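Lysyl oxidase (Pichia pastoris, PDB 1W7C) probably catalyses the oxidative deamination of primary amines with a copper ion and a topaquinone cofactor. Local coordinates at residues A[53-59]-A[83-89]; A[504-510]-A[555-561]; A[569-575]-A[674-680]. All coordinates share one frame; numbering follows the deposited sequence.

Contact 1: residues A[53-59]-A[83-89]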
loop_
_atom_site.group_PDB
_atom_site.type_symbol
_atom_site.label_atom_id
_atom_site.label_comp_id
_atom_site.label_asym_id
_atom_site.label_seq_id
_atom_site.Cartn_x
_atom_site.Cartn_y
_atom_site.Cartn_z
ATOM N N ASN A 53 41.431 -0.596 28.107
ATOM C CA ASN A 53 41.037 0.135 26.900
ATOM C C ASN A 53 40.910 -0.860 25.784
ATOM O O ASN A 53 41.739 -1.761 25.669
ATOM C CB ASN A 53 42.083 1.168 26.468
ATOM C CG ASN A 53 42.588 2.023 27.605
ATOM O OD1 ASN A 53 41.824 2.473 28.455
ATOM N ND2 ASN A 53 43.901 2.295 27.600
ATOM N N TYR A 54 39.902 -0.697 24.940
ATOM C CA TYR A 54 39.745 -1.583 23.794
ATOM C C TYR A 54 38.968 -0.915 22.685
ATOM O O TYR A 54 38.202 -0.001 22.916
ATOM C CB TYR A 54 39.078 -2.894 24.178
ATOM C CG TYR A 54 37.754 -2.767 24.901
ATOM C CD1 TYR A 54 36.563 -2.720 24.213
ATOM C CD2 TYR A 54 37.710 -2.724 26.282
ATOM C CE1 TYR A 54 35.347 -2.629 24.880
ATOM C CE2 TYR A 54 36.499 -2.609 26.981
ATOM C CZ TYR A 54 35.327 -2.578 26.275
ATOM O OH TYR A 54 34.152 -2.473 26.986
ATOM N N VAL A 55 39.183 -1.382 21.465
ATOM C CA VAL A 55 38.528 -0.789 20.311
ATOM C C VAL A 55 37.196 -1.501 20.003
ATOM O O VAL A 55 37.142 -2.738 19.885
ATOM C CB VAL A 55 39.466 -0.847 19.069
ATOM C CG1 VAL A 55 38.805 -0.246 17.819
ATOM C CG2 VAL A 55 40.766 -0.114 19.359
ATOM N N LEU A 56 36.142 -0.721 19.814
ATOM C CA LEU A 56 34.856 -1.294 19.393
ATOM C C LEU A 56 34.659 -1.279 17.884
ATOM O O LEU A 56 34.431 -2.319 17.278
ATOM C CB LEU A 56 33.661 -0.574 20.046
ATOM C CG LEU A 56 33.344 -0.845 21.491
ATOM C CD1 LEU A 56 34.261 -0.027 22.374
ATOM C CD2 LEU A 56 31.868 -0.506 21.754
ATOM N N TRP A 57 34.712 -0.067 17.323
ATOM C CA TRP A 57 34.278 0.194 15.952
ATOM C C TRP A 57 35.302 1.033 15.192
ATOM O O TRP A 57 35.977 1.887 15.782
ATOM C CB TRP A 57 32.935 0.927 15.967
ATOM C CG TRP A 57 31.832 0.100 16.517
ATOM C CD1 TRP A 57 31.632 -1.247 16.333
ATOM C CD2 TRP A 57 30.797 0.541 17.394
ATOM N NE1 TRP A 57 30.519 -1.652 17.025
ATOM C CE2 TRP A 57 29.982 -0.572 17.673
ATOM C CE3 TRP A 57 30.458 1.784 17.962
ATOM C CZ2 TRP A 57 28.869 -0.499 18.522
ATOM C CZ3 TRP A 57 29.348 1.859 18.803
ATOM C CH2 TRP A 57 28.566 0.725 19.071
ATOM N N ILE A 58 35.435 0.734 13.904
ATOM C CA ILE A 58 36.254 1.482 12.962
ATOM C C ILE A 58 35.519 1.496 11.627
ATOM O O ILE A 58 35.320 0.439 11.036
ATOM C CB ILE A 58 37.642 0.837 12.739
ATOM C CG1 ILE A 58 38.423 0.720 14.046
ATOM C CG2 ILE A 58 38.405 1.660 11.713
ATOM C CD1 ILE A 58 39.731 -0.059 13.923
ATOM N N GLU A 59 35.069 2.680 11.215
ATOM C CA GLU A 59 34.280 2.796 9.997
ATOM C C GLU A 59 34.540 4.102 9.260
ATOM O O GLU A 59 35.162 5.017 9.786
ATOM C CB GLU A 59 32.787 2.659 10.287
ATOM C CG GLU A 59 32.220 3.820 11.069
ATOM C CD GLU A 59 30.701 3.917 11.035
ATOM O OE1 GLU A 59 30.041 3.116 10.338
ATOM O OE2 GLU A 59 30.200 4.840 11.713
ATOM N N ALA A 83 38.425 7.862 9.051
ATOM C CA ALA A 83 37.697 6.895 9.854
ATOM C C ALA A 83 37.120 7.527 11.119
ATOM O O ALA A 83 37.758 8.327 11.768
ATOM C CB ALA A 83 38.629 5.749 10.238
ATOM N N ARG A 84 35.922 7.087 11.457
ATOM C CA ARG A 84 35.349 7.223 12.806
ATOM C C ARG A 84 35.710 5.937 13.541
ATOM O O ARG A 84 35.496 4.831 13.028
ATOM C CB ARG A 84 33.837 7.325 12.720
ATOM C CG ARG A 84 33.117 7.176 14.065
ATOM C CD ARG A 84 31.631 7.133 13.939
ATOM N NE ARG A 84 30.965 6.906 15.204
ATOM C CZ ARG A 84 30.152 5.901 15.475
ATOM N NH1 ARG A 84 29.920 4.936 14.573
ATOM N NH2 ARG A 84 29.584 5.845 16.701
ATOM N N THR A 85 36.268 6.088 14.732
ATOM C CA THR A 85 36.515 4.946 15.629
ATOM C C THR A 85 35.872 5.214 16.964
ATOM O O THR A 85 35.674 6.350 17.371
ATOM C CB THR A 85 38.039 4.720 15.786
ATOM O OG1 THR A 85 38.628 5.802 16.538
ATOM C CG2 THR A 85 38.754 4.740 14.407
ATOM N N VAL A 86 35.454 4.153 17.619
ATOM C CA VAL A 86 34.930 4.249 18.970
ATOM C C VAL A 86 35.788 3.293 19.801
ATOM O O VAL A 86 35.895 2.090 19.485
ATOM C CB VAL A 86 33.431 3.894 19.055
ATOM C CG1 VAL A 86 32.927 4.077 20.473
ATOM C CG2 VAL A 86 32.615 4.726 18.029
ATOM N N VAL A 87 36.362 3.847 20.882
ATOM C CA VAL A 87 37.313 3.156 21.732
ATOM C C VAL A 87 36.800 3.316 23.165
ATOM O O VAL A 87 36.452 4.417 23.603
ATOM C CB VAL A 87 38.725 3.753 21.592
ATOM C CG1 VAL A 87 39.731 3.059 22.516
ATOM C CG2 VAL A 87 39.187 3.719 20.130
ATOM N N TYR A 88 36.769 2.214 23.904
ATOM C CA TYR A 88 36.526 2.298 25.336
ATOM C C TYR A 88 37.829 2.560 26.058
ATOM O O TYR A 88 38.806 1.856 25.845
ATOM C CB TYR A 88 35.889 1.020 25.867
ATOM C CG TYR A 88 35.664 1.114 27.353
ATOM C CD1 TYR A 88 34.621 1.878 27.874
ATOM C CD2 TYR A 88 36.549 0.519 28.251
ATOM C CE1 TYR A 88 34.440 2.002 29.234
ATOM C CE2 TYR A 88 36.350 0.638 29.607
ATOM C CZ TYR A 88 35.312 1.391 30.093
ATOM O OH TYR A 88 35.096 1.493 31.445
ATOM N N PHE A 89 37.826 3.602 26.875
ATOM C CA PHE A 89 38.947 3.902 27.765
ATOM C C PHE A 89 38.583 3.681 29.224
ATOM O O PHE A 89 37.803 4.461 29.803
ATOM C CB PHE A 89 39.413 5.340 27.583
ATOM C CG PHE A 89 40.066 5.596 26.252
ATOM C CD1 PHE A 89 39.341 6.153 25.216
ATOM C CD2 PHE A 89 41.381 5.237 26.021
ATOM C CE1 PHE A 89 39.915 6.376 23.993
ATOM C CE2 PHE A 89 41.973 5.477 24.793
ATOM C CZ PHE A 89 41.231 6.058 23.777
#
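A classic beta bulge, in which Leu56 and Trp57 together face Val86, interrupts this antiparallel strand pair of the N2 domain and shows how a sheet absorbs one extra residue. Val86 O takes both amides in its carbonyl plane, Leu56 N at 2.8 Å and, on a lone pair, Trp57 N at 3.3 Å. On either side of the bulge, the pairs Tyr54–Tyr88 and Glu59–Arg84 are each bonded in both directions, so the strands stay joined at both ends. The displaced Leu56 points its CB toward the other strand and lays CD1 against Tyr88 CB, 4.0 Å away.

On the face carrying the aromatic residues, Tyr54 holds CG in the crowded position between backbone N and carbonyl carbon (chi1 54°), which sets a face of its ring against Tyr88 CB. A CH-pi contact results, with Tyr88 CB 3.8 Å from the centroid of the Tyr54 ring. The two rings themselves meet obliquely, their planes 32° apart. Both hydroxyls are held elsewhere, Tyr54 OH by Asp135 and Tyr88 OH by the carbonyl of Phe50. Trp57 turns the edge of its ring to Val86, CE3 lying 3.6 Å from CG2, while its NE1 bonds to Glu388. The opposite face, with Val55 and Ile58, packs against helix 26-39.

At the far end Arg84 runs extended to NE, and its NH1 reaches Glu59 OE2 at 2.9 Å. The carboxylate oxygen lies near the guanidinium plane but is approached from above its own plane, the two groups being turned 57° apart. Since Arg84 NE also forms a salt bridge with Glu99, the buried guanidinium has two carboxylate partners, an environment that probably stabilises its positive charge.

Contact 2: residues A[504-510]-A[555-561]. Unlike the reference sequence in segment 504-510: Gln509 (reference Lys).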
loop_
_atom_site.group_PDB
_atom_site.type_symbol
_atom_site.label_atom_id
_atom_site.label_comp_id
_atom_site.label_asym_id
_atom_site.label_seq_id
_atom_site.Cartn_x
_atom_site.Cartn_y
_atom_site.Cartn_z
ATOM N N LYS A 504 18.856 24.201 -3.318
ATOM C CA LYS A 504 18.046 25.279 -2.768
ATOM C C LYS A 504 16.583 24.989 -3.094
ATOM O O LYS A 504 16.180 25.049 -4.271
ATOM C CB LYS A 504 18.467 26.661 -3.323
ATOM C CG LYS A 504 17.780 27.802 -2.657
ATOM C CD LYS A 504 18.101 29.192 -3.266
ATOM C CE LYS A 504 17.389 30.337 -2.522
ATOM N NZ LYS A 504 17.775 31.660 -3.082
ATOM N N ASN A 505 15.812 24.680 -2.050
ATOM C CA ASN A 505 14.465 24.179 -2.192
ATOM C C ASN A 505 13.504 24.921 -1.258
ATOM O O ASN A 505 13.894 25.760 -0.449
ATOM C CB ASN A 505 14.408 22.656 -1.866
ATOM C CG ASN A 505 15.087 21.731 -2.882
ATOM O OD1 ASN A 505 15.142 20.525 -2.618
ATOM N ND2 ASN A 505 15.550 22.240 -4.038
ATOM N N ARG A 506 12.209 24.622 -1.438
ATOM C CA ARG A 506 11.134 25.074 -0.553
ATOM C C ARG A 506 10.273 23.854 -0.305
ATOM O O ARG A 506 10.222 22.958 -1.136
ATOM C CB ARG A 506 10.285 26.107 -1.256
ATOM C CG ARG A 506 10.840 27.398 -1.357
ATOM C CD ARG A 506 9.744 28.494 -1.577
ATOM N NE ARG A 506 10.447 29.713 -1.827
ATOM C CZ ARG A 506 11.060 30.004 -2.960
ATOM N NH1 ARG A 506 10.880 29.281 -4.023
ATOM N NH2 ARG A 506 11.733 31.143 -3.034
ATOM N N ALA A 507 9.672 23.761 0.856
ATOM C CA ALA A 507 8.705 22.726 1.141
ATOM C C ALA A 507 7.337 23.379 1.192
ATOM O O ALA A 507 7.158 24.421 1.791
ATOM C CB ALA A 507 9.004 22.069 2.473
ATOM N N SER A 508 6.365 22.742 0.544
ATOM C CA SER A 508 5.027 23.294 0.459
ATOM C C SER A 508 3.996 22.224 0.599
ATOM O O SER A 508 4.281 21.034 0.514
ATOM C CB SER A 508 4.818 23.999 -0.873
ATOM O OG SER A 508 4.779 23.047 -1.940
ATOM N N GLN A 509 2.776 22.634 0.880
ATOM C CA GLN A 509 1.649 21.721 0.837
ATOM C C GLN A 509 0.513 22.355 0.050
ATOM O O GLN A 509 0.252 23.558 0.189
ATOM C CB GLN A 509 1.169 21.407 2.257
ATOM C CG GLN A 509 0.712 22.547 3.051
ATOM C CD GLN A 509 0.292 22.153 4.425
ATOM O OE1 GLN A 509 0.160 20.952 4.742
ATOM N NE2 GLN A 509 0.083 23.167 5.281
ATOM N N TYR A 510 -0.136 21.551 -0.773
ATOM C CA TYR A 510 -1.432 21.924 -1.330
ATOM C C TYR A 510 -2.513 21.393 -0.398
ATOM O O TYR A 510 -2.704 20.169 -0.323
ATOM C CB TYR A 510 -1.618 21.376 -2.744
ATOM C CG TYR A 510 -0.860 22.171 -3.795
ATOM C CD1 TYR A 510 0.455 21.912 -4.081
ATOM C CD2 TYR A 510 -1.453 23.230 -4.446
ATOM C CE1 TYR A 510 1.145 22.644 -5.019
ATOM C CE2 TYR A 510 -0.758 23.981 -5.369
ATOM C CZ TYR A 510 0.542 23.680 -5.658
ATOM O OH TYR A 510 1.252 24.422 -6.585
ATOM N N LEU A 555 2.096 17.005 -0.011
ATOM C CA LEU A 555 3.366 17.570 0.498
ATOM C C LEU A 555 4.434 17.508 -0.594
ATOM O O LEU A 555 4.724 16.451 -1.157
ATOM C CB LEU A 555 3.881 16.796 1.703
ATOM C CG LEU A 555 5.215 17.258 2.302
ATOM C CD1 LEU A 555 5.128 18.613 2.859
ATOM C CD2 LEU A 555 5.678 16.267 3.369
ATOM N N LEU A 556 5.050 18.656 -0.850
ATOM C CA LEU A 556 6.047 18.811 -1.883
ATOM C C LEU A 556 7.376 19.318 -1.348
ATOM O O LEU A 556 7.405 20.205 -0.488
ATOM C CB LEU A 556 5.583 19.785 -2.983
ATOM C CG LEU A 556 4.274 19.520 -3.707
ATOM C CD1 LEU A 556 3.973 20.628 -4.686
ATOM C CD2 LEU A 556 4.266 18.139 -4.357
ATOM N N ILE A 557 8.459 18.831 -1.952
ATOM C CA ILE A 557 9.719 19.517 -1.965
ATOM C C ILE A 557 9.905 20.102 -3.359
ATOM O O ILE A 557 9.970 19.379 -4.341
ATOM C CB ILE A 557 10.880 18.608 -1.584
ATOM C CG1 ILE A 557 10.642 17.929 -0.217
ATOM C CG2 ILE A 557 12.208 19.383 -1.625
ATOM C CD1 ILE A 557 10.467 18.817 0.965
ATOM N N GLU A 558 9.954 21.433 -3.414
ATOM C CA GLU A 558 10.055 22.189 -4.663
ATOM C C GLU A 558 11.454 22.767 -4.844
ATOM O O GLU A 558 12.109 23.160 -3.884
ATOM C CB GLU A 558 9.107 23.416 -4.609
ATOM C CG GLU A 558 7.633 23.098 -4.439
ATOM C CD GLU A 558 6.780 24.349 -4.406
ATOM O OE1 GLU A 558 7.327 25.504 -4.432
ATOM O OE2 GLU A 558 5.512 24.224 -4.297
ATOM N N SER A 559 11.896 22.846 -6.089
ATOM C CA SER A 559 13.026 23.716 -6.405
ATOM C C SER A 559 12.655 25.152 -6.021
ATOM O O SER A 559 11.555 25.594 -6.316
ATOM C CB SER A 559 13.306 23.673 -7.876
ATOM O OG SER A 559 14.420 24.510 -8.177
ATOM N N ALA A 560 13.596 25.901 -5.450
ATOM C CA ALA A 560 13.336 27.297 -5.122
ATOM C C ALA A 560 13.205 28.158 -6.371
ATOM O O ALA A 560 12.421 29.114 -6.373
ATOM C CB ALA A 560 14.391 27.866 -4.191
ATOM N N GLU A 561 13.971 27.824 -7.407
ATOM C CA GLU A 561 14.086 28.668 -8.584
ATOM C C GLU A 561 13.661 28.020 -9.905
ATOM O O GLU A 561 13.217 28.735 -10.810
ATOM C CB GLU A 561 15.537 29.194 -8.728
ATOM C CG GLU A 561 16.217 29.704 -7.439
ATOM C CD GLU A 561 15.757 31.075 -7.003
ATOM O OE1 GLU A 561 15.066 31.762 -7.787
ATOM O OE2 GLU A 561 16.089 31.463 -5.860
HETATM O O HOH W 1 16.604 26.688 -6.876
HETATM O O HOH W 2 9.472 26.985 -5.008
HETATM O O HOH W 3 13.494 31.890 -5.210
HETATM O O HOH W 4 4.039 24.213 -6.653
#
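Ser508 and Glu558 meet through a short hydrogen bond, OG to OE2 at 2.7 Å, the hydroxyl approaching from above the carboxylate plane; the serine has a second conformer, so the bond is certain only for this one. Glu558 gets there on an extended chain with CG anti to the carbonyl carbon (chi1 -61°). Its OE2 also accepts from a water bound to Tyr510 OH, and its OE1 pairs with Arg534.

Arg506, likewise extended to NE, reaches past Glu558: NH1 and Glu558 OE1 stay 5.2 Å apart and are joined by a water that also donates to Ser559 O. Replacing Glu558 by alanine would probably leave Arg534 without this carboxylate and break the water link to Arg506. NH1 instead bonds directly to Ala560 O at 2.8 Å, on a lone pair in the carbonyl plane, while Ala560 CB lies over a face of the guanidinium and NE pairs with Asp640. These strands belong to the antiparallel beta architecture of the copper amine oxidase catalytic domain, and the chain turns a corner at Ala560, whose CB packs against Lys504 CG at 3.7 Å.

Lys504 is stretched straight throughout, and its NZ makes a long salt bridge of 3.3 Å with OE2 of Glu561, whose chain bends at chi2 (-77°) to meet it. Lys504 O is approached from opposite faces by Ala560 N and Asn505 ND2. Leu556 CD1 touches the edge of the Tyr510 ring at CE1, 3.5 Å away. On the other face of the strands, Ala507 CB packs on Ile557 CD1 at 3.9 Å, close to the calcium-binding residues Leu498 and Ile644.

Contact 3: residues A[569-575]-A[674-680]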
loop_
_atom_site.group_PDB
_atom_site.type_symbol
_atom_site.label_atom_id
_atom_site.label_comp_id
_atom_site.label_asym_id
_atom_site.label_seq_id
_atom_site.Cartn_x
_atom_site.Cartn_y
_atom_site.Cartn_z
ATOM N N PRO A 569 6.852 25.295 -10.071
ATOM C CA PRO A 569 8.092 24.805 -9.471
ATOM C C PRO A 569 8.299 23.308 -9.727
ATOM O O PRO A 569 7.385 22.492 -9.535
ATOM C CB PRO A 569 7.886 25.080 -7.989
ATOM C CG PRO A 569 6.949 26.273 -7.910
ATOM C CD PRO A 569 6.005 25.999 -9.092
ATOM N N ARG A 570 9.490 22.929 -10.136
ATOM C CA ARG A 570 9.807 21.513 -10.246
ATOM C C ARG A 570 9.732 20.922 -8.844
ATOM O O ARG A 570 10.276 21.485 -7.905
ATOM C CB ARG A 570 11.219 21.337 -10.786
ATOM C CG ARG A 570 11.414 21.863 -12.190
ATOM C CD ARG A 570 12.756 21.573 -12.746
ATOM N NE ARG A 570 12.826 20.192 -13.144
ATOM C CZ ARG A 570 13.953 19.566 -13.464
ATOM N NH1 ARG A 570 15.122 20.176 -13.378
ATOM N NH2 ARG A 570 13.901 18.342 -13.891
ATOM N N ALA A 571 9.043 19.781 -8.685
ATOM C CA ALA A 571 8.825 19.254 -7.334
ATOM C C ALA A 571 8.803 17.741 -7.310
ATOM O O ALA A 571 8.616 17.083 -8.324
ATOM C CB ALA A 571 7.529 19.812 -6.754
ATOM N N TYR A 572 9.014 17.205 -6.112
ATOM C CA TYR A 572 8.729 15.816 -5.790
ATOM C C TYR A 572 7.728 15.805 -4.654
ATOM O O TYR A 572 7.817 16.592 -3.704
ATOM C CB TYR A 572 10.004 15.005 -5.427
ATOM C CG TYR A 572 10.541 14.171 -6.566
ATOM C CD1 TYR A 572 11.169 14.757 -7.661
ATOM C CD2 TYR A 572 10.401 12.789 -6.571
ATOM C CE1 TYR A 572 11.605 13.992 -8.715
ATOM C CE2 TYR A 572 10.866 12.008 -7.623
ATOM C CZ TYR A 572 11.468 12.603 -8.716
ATOM O OH TYR A 572 11.932 11.887 -9.781
ATOM N N ASN A 573 6.759 14.904 -4.793
ATOM C CA ASN A 573 5.728 14.687 -3.771
ATOM C C ASN A 573 6.156 13.527 -2.898
ATOM O O ASN A 573 6.446 12.457 -3.415
ATOM C CB ASN A 573 4.399 14.432 -4.516
ATOM C CG ASN A 573 3.254 13.904 -3.673
ATOM O OD1 ASN A 573 2.422 13.157 -4.226
ATOM N ND2 ASN A 573 3.131 14.314 -2.444
ATOM N N ILE A 574 6.174 13.794 -1.590
ATOM C CA ILE A 574 6.361 12.742 -0.576
ATOM C C ILE A 574 4.966 12.234 -0.233
ATOM O O ILE A 574 4.188 12.946 0.421
ATOM C CB ILE A 574 7.061 13.266 0.682
ATOM C CG1 ILE A 574 8.379 13.972 0.332
ATOM C CG2 ILE A 574 7.287 12.108 1.645
ATOM C CD1 ILE A 574 9.078 14.594 1.537
ATOM N N MET A 575 4.654 11.023 -0.711
ATOM C CA MET A 575 3.283 10.472 -0.683
ATOM C C MET A 575 3.289 9.316 0.329
ATOM O O MET A 575 3.982 8.331 0.125
ATOM C CB MET A 575 2.973 9.949 -2.107
ATOM C CG MET A 575 1.628 9.291 -2.194
ATOM S SD MET A 575 1.288 8.588 -3.825
ATOM C CE MET A 575 2.233 9.581 -4.779
ATOM N N MET A 674 6.240 6.902 -0.964
ATOM C CA MET A 674 6.741 7.127 -2.315
ATOM C C MET A 674 7.256 8.582 -2.434
ATOM O O MET A 674 6.773 9.490 -1.797
ATOM C CB MET A 674 5.667 6.901 -3.384
ATOM C CG MET A 674 5.481 5.464 -3.786
ATOM S SD MET A 674 4.175 5.272 -4.973
ATOM C CE MET A 674 4.549 3.829 -5.640
ATOM N N LEU A 675 8.237 8.701 -3.341
ATOM C CA LEU A 675 8.739 9.978 -3.809
ATOM C C LEU A 675 8.422 9.988 -5.298
ATOM O O LEU A 675 8.988 9.224 -6.069
ATOM C CB LEU A 675 10.257 10.064 -3.599
ATOM C CG LEU A 675 10.714 9.832 -2.149
ATOM C CD1 LEU A 675 12.222 9.937 -2.090
ATOM C CD2 LEU A 675 10.052 10.772 -1.151
ATOM N N THR A 676 7.509 10.884 -5.670
ATOM C CA THR A 676 6.988 10.880 -7.038
ATOM C C THR A 676 7.094 12.249 -7.693
ATOM O O THR A 676 6.849 13.268 -7.056
ATOM C CB THR A 676 5.568 10.264 -7.101
ATOM O OG1 THR A 676 5.197 9.999 -8.476
ATOM C CG2 THR A 676 4.520 11.166 -6.546
ATOM N N PRO A 677 7.508 12.310 -8.966
ATOM C CA PRO A 677 7.608 13.611 -9.618
ATOM C C PRO A 677 6.287 14.364 -9.633
ATOM O O PRO A 677 5.233 13.750 -9.856
ATOM C CB PRO A 677 8.003 13.251 -11.044
ATOM C CG PRO A 677 8.610 11.957 -10.960
ATOM C CD PRO A 677 7.932 11.218 -9.853
ATOM N N PHE A 678 6.346 15.680 -9.416
ATOM C CA PHE A 678 5.184 16.548 -9.396
ATOM C C PHE A 678 5.568 17.857 -10.048
ATOM O O PHE A 678 6.260 18.669 -9.467
ATOM C CB PHE A 678 4.762 16.730 -7.949
ATOM C CG PHE A 678 3.453 17.435 -7.748
ATOM C CD1 PHE A 678 2.321 16.703 -7.443
ATOM C CD2 PHE A 678 3.329 18.820 -7.862
ATOM C CE1 PHE A 678 1.112 17.318 -7.266
ATOM C CE2 PHE A 678 2.083 19.447 -7.656
ATOM C CZ PHE A 678 0.992 18.677 -7.358
ATOM N N ASN A 679 5.181 18.003 -11.311
ATOM C CA ASN A 679 5.638 19.137 -12.118
ATOM C C ASN A 679 7.153 19.201 -12.295
ATOM O O ASN A 679 7.708 20.229 -12.624
ATOM C CB ASN A 679 5.062 20.455 -11.561
ATOM C CG ASN A 679 3.574 20.492 -11.648
ATOM O OD1 ASN A 679 2.966 19.920 -12.555
ATOM N ND2 ASN A 679 2.967 21.208 -10.720
ATOM N N TYR A 680 7.814 18.067 -12.089
ATOM C CA TYR A 680 9.261 17.979 -12.159
ATOM C C TYR A 680 9.713 18.007 -13.628
ATOM O O TYR A 680 10.801 18.490 -13.941
ATOM C CB TYR A 680 9.730 16.691 -11.470
ATOM C CG TYR A 680 11.224 16.528 -11.449
ATOM C CD1 TYR A 680 12.000 17.272 -10.585
ATOM C CD2 TYR A 680 11.863 15.611 -12.297
ATOM C CE1 TYR A 680 13.358 17.143 -10.565
ATOM C CE2 TYR A 680 13.202 15.476 -12.275
ATOM C CZ TYR A 680 13.957 16.228 -11.422
ATOM O OH TYR A 680 15.313 16.067 -11.464
HETATM O O HOH W 5 4.694 22.442 -8.770
#
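Tyr680 lies between Arg570 and Tyr572, one partner on each face of its ring, and this sandwich is the tightly packed part of the contact. Arg570 bends at chi3 (76°), which brings the guanidinium flat onto the ring as a cation-pi stack, CZ 4.0 Å from the centroid of Tyr680. The same group grips the carbonyl of Tyr680 side-on, NE at 2.8 Å from O and NH2 at 3.1 Å from that O, with Glu562 and Glu329 pairing its NH1 and NH2. On the other face Tyr572 arrives edge-on, its CE1 over the centre of the Tyr680 ring and the two planes 72° apart. Tyr572 in turn receives Pro677 over its own face, where Pro677 CA, in the conformer modelled here, stands 3.9 Å from the Tyr572 centroid.

The Pro569–Asn679 side is looser: a water spans Pro569 O and Asn679 ND2, and Pro569 is partly exposed. At the other end Met575, also partly exposed and modelled in two conformers, is joined to Met674 by backbone bonds in both directions.

Strand 569-576 runs between strands 553-559 and 670-678, and Asn573 ND2 ties it to Leu555 O of the former. Strand 329-344 packs on Tyr572 and Tyr680 through Ile331, strand 488-498 on Ile574 and Leu675, and Asn679 OD1 accepts a hydrogen bond from Ser658 of the second subunit.

Overall arrangement
Contacts 2 and 3 are neighbours in one sheet of the catalytic domain, their centres 9 Å apart, because strands 553-559 and 569-576 lie side by side. Probable hydrogen bonds join them, Ser559 N to Arg570 O at 2.8 Å and Ile557 N to Tyr572 O at 2.9 Å, and Leu556 packs on Phe678. Both approach a calcium site: the side chain of Asn505 lies about 5 Å from the bound ion, that of Ile574 about 10 Å. Contact 1 stands apart in the N2 domain, away from the copper and calcium sites, with its centre 40 Å from that of contact 2 and 41 Å from that of contact 3.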